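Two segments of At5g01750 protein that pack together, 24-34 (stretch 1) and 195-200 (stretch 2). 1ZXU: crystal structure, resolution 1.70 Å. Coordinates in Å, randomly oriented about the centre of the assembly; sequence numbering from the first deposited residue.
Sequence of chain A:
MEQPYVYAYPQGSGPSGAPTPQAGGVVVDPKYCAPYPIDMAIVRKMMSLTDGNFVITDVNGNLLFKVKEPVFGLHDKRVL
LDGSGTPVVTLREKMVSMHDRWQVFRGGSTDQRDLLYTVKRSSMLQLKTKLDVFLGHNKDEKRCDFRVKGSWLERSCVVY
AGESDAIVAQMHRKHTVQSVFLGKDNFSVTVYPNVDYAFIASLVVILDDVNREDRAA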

# COMPACT_ATOMS: atom_id res chain seq x y z
N GLY A 24 14.52 8.80 2.41
CA GLY A 24 14.13 7.40 2.72
C GLY A 24 12.63 7.18 2.60
O GLY A 24 12.12 6.15 3.07
N GLY A 25 11.94 8.13 1.98
CA GLY A 25 10.48 8.04 1.86
C GLY A 25 10.00 7.51 0.50
O GLY A 25 8.82 7.19 0.34
N VAL A 26 10.90 7.44 -0.47
CA VAL A 26 10.53 7.10 -1.85
C VAL A 26 10.73 5.60 -2.06
O VAL A 26 11.79 5.05 -1.73
CB VAL A 26 11.32 7.95 -2.88
CG1 VAL A 26 12.76 8.14 -2.44
CG2 VAL A 26 11.25 7.35 -4.29
N VAL A 27 9.71 4.94 -2.60
CA VAL A 27 9.74 3.49 -2.75
C VAL A 27 9.30 3.09 -4.17
O VAL A 27 10.00 2.31 -4.87
CB VAL A 27 8.87 2.78 -1.69
CG1 VAL A 27 8.86 1.31 -1.96
CG2 VAL A 27 9.46 2.99 -0.28
N VAL A 28 8.20 3.66 -4.59
CA VAL A 28 7.61 3.33 -5.89
C VAL A 28 8.11 4.32 -6.93
O VAL A 28 8.65 3.92 -7.99
CB VAL A 28 6.03 3.29 -5.82
CG1 VAL A 28 5.39 3.22 -7.26
CG2 VAL A 28 5.54 2.15 -4.90
N ASP A 29 7.94 5.60 -6.61
CA ASP A 29 8.28 6.71 -7.52
C ASP A 29 8.26 8.02 -6.73
O ASP A 29 7.30 8.31 -6.02
CB ASP A 29 7.26 6.79 -8.66
CG ASP A 29 7.69 7.77 -9.83
OD1 ASP A 29 8.10 8.92 -9.59
OD2 ASP A 29 7.53 7.37 -11.01
N PRO A 30 9.30 8.87 -6.91
CA PRO A 30 9.26 10.16 -6.21
C PRO A 30 8.04 11.05 -6.51
O PRO A 30 7.73 11.92 -5.71
CB PRO A 30 10.58 10.86 -6.67
CG PRO A 30 10.97 10.15 -7.91
CD PRO A 30 10.52 8.70 -7.72
N LYS A 31 7.33 10.83 -7.61
CA LYS A 31 6.14 11.61 -7.89
C LYS A 31 4.98 11.36 -6.90
O LYS A 31 4.02 12.13 -6.84
CB LYS A 31 5.67 11.43 -9.34
CG LYS A 31 4.90 10.15 -9.60
CD LYS A 31 4.33 10.09 -10.97
CE LYS A 31 4.92 8.93 -11.75
NZ LYS A 31 4.52 8.94 -13.20
N TYR A 32 5.10 10.28 -6.11
CA TYR A 32 4.09 9.98 -5.11
C TYR A 32 4.49 10.49 -3.74
O TYR A 32 3.97 10.06 -2.73
CB TYR A 32 3.86 8.46 -5.09
CG TYR A 32 3.26 7.96 -6.37
CD1 TYR A 32 1.99 8.33 -6.76
CD2 TYR A 32 3.99 7.15 -7.19
CE1 TYR A 32 1.48 7.89 -7.97
CE2 TYR A 32 3.49 6.71 -8.39
CZ TYR A 32 2.25 7.08 -8.76
OH TYR A 32 1.81 6.60 -9.97
N CYS A 33 5.38 11.48 -3.69
CA CYS A 33 5.83 12.02 -2.40
C CYS A 33 5.44 13.49 -2.33
O CYS A 33 6.11 14.32 -2.93
CB CYS A 33 7.35 11.86 -2.25
SG CYS A 33 7.95 10.15 -2.23
N ALA A 34 4.33 13.79 -1.67
CA ALA A 34 3.79 15.17 -1.53
C ALA A 34 4.36 15.89 -0.30
O ALA A 34 4.72 15.26 0.69
CB ALA A 34 2.27 15.12 -1.45
N VAL A 195 6.44 10.99 2.21
CA VAL A 195 6.34 9.55 2.20
C VAL A 195 5.58 9.16 0.91
O VAL A 195 4.60 9.80 0.52
CB VAL A 195 5.51 9.12 3.42
CG1 VAL A 195 5.15 7.60 3.39
CG2 VAL A 195 6.29 9.43 4.72
N ASP A 196 6.00 8.06 0.31
CA ASP A 196 5.44 7.61 -0.97
C ASP A 196 4.03 7.09 -0.76
O ASP A 196 3.84 6.06 -0.11
CB ASP A 196 6.38 6.53 -1.49
CG ASP A 196 6.04 6.06 -2.89
OD1 ASP A 196 4.84 5.90 -3.18
OD2 ASP A 196 6.98 5.81 -3.66
N TYR A 197 3.03 7.82 -1.27
CA TYR A 197 1.65 7.40 -0.94
C TYR A 197 1.19 6.19 -1.80
O TYR A 197 0.19 5.53 -1.47
CB TYR A 197 0.66 8.59 -0.94
CG TYR A 197 0.28 9.19 -2.31
CD1 TYR A 197 -0.62 8.53 -3.16
CD2 TYR A 197 0.82 10.44 -2.68
CE1 TYR A 197 -1.00 9.10 -4.39
CE2 TYR A 197 0.44 11.02 -3.91
CZ TYR A 197 -0.46 10.31 -4.75
OH TYR A 197 -0.85 10.85 -5.98
N ALA A 198 1.91 5.91 -2.89
CA ALA A 198 1.58 4.67 -3.65
C ALA A 198 2.07 3.49 -2.84
O ALA A 198 1.41 2.46 -2.71
CB ALA A 198 2.18 4.66 -5.05
N PHE A 199 3.24 3.66 -2.25
CA PHE A 199 3.74 2.60 -1.35
C PHE A 199 2.73 2.36 -0.20
O PHE A 199 2.30 1.23 0.05
CB PHE A 199 5.09 3.07 -0.81
CG PHE A 199 5.62 2.21 0.31
CD1 PHE A 199 5.75 0.81 0.16
CD2 PHE A 199 5.92 2.79 1.55
CE1 PHE A 199 6.22 0.00 1.19
CE2 PHE A 199 6.43 2.01 2.57
CZ PHE A 199 6.55 0.60 2.43
N ILE A 200 2.31 3.41 0.50
CA ILE A 200 1.34 3.21 1.57
C ILE A 200 -0.01 2.59 1.08
O ILE A 200 -0.56 1.68 1.72
CB ILE A 200 1.10 4.51 2.34
CG1 ILE A 200 2.45 5.07 2.85
CG2 ILE A 200 0.03 4.21 3.43
CD1 ILE A 200 3.20 4.13 3.82
O HOH W 1 2.94 11.83 -0.04

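Stretch 1 curls around the start of a helix in stretch 2, and much of the contact turns on one carboxylate, that of D196. The loop first touches stretch 2 at G25, whose carbonyl O accepts a hydrogen bond from D196 N at 3.0 Å. Glycine suits this close approach: an ideal CB here would point toward stretch 2 and lie 3.5 Å from V195 CA. V26 turns its side chain away.

From V27 to D29 three successive backbone amides converge on D196 OD2: V27 N at 3.1 Å, V28 N at 2.6 Å and D29 N at 3.1 Å. Aspartate suits this place because D196 OD1 is left to cap the helix, accepting from F199 N at 2.9 Å and, in a weak bond, from A198 N at 2.9 Å.

With their amides so engaged, the two valines point toward the helix and supply apolar cover. V27 lays CG2 over the face of the F199 ring, 4.1 Å from its centroid, while V28 packs CB against A198 CB at 4.2 Å and CG2 against F199 CB at 4.2 Å. The D29 side chain instead serves its own stretch: its OD1 accepts from K31 N at 2.9 Å, bracing the short 3-10 segment at P30 and K31, whose side chains point away.

The chain returns at Y32. Its O accepts from Y197 N at 2.8 Å in a nearly straight hydrogen bond. The broad ring suits its place by offering two surfaces: A198 CB sits over one face, 3.9 Å from the centroid, and the edge meets the face of Y197, with the planes at 83°. C33, with a small polarizable side chain, lies sideways and rests SG 3.8 Å from D196 CA. Finally, the O of water 1 lies 2.9 Å from A34 N, from which it accepts, and 2.7 Å from V195 O.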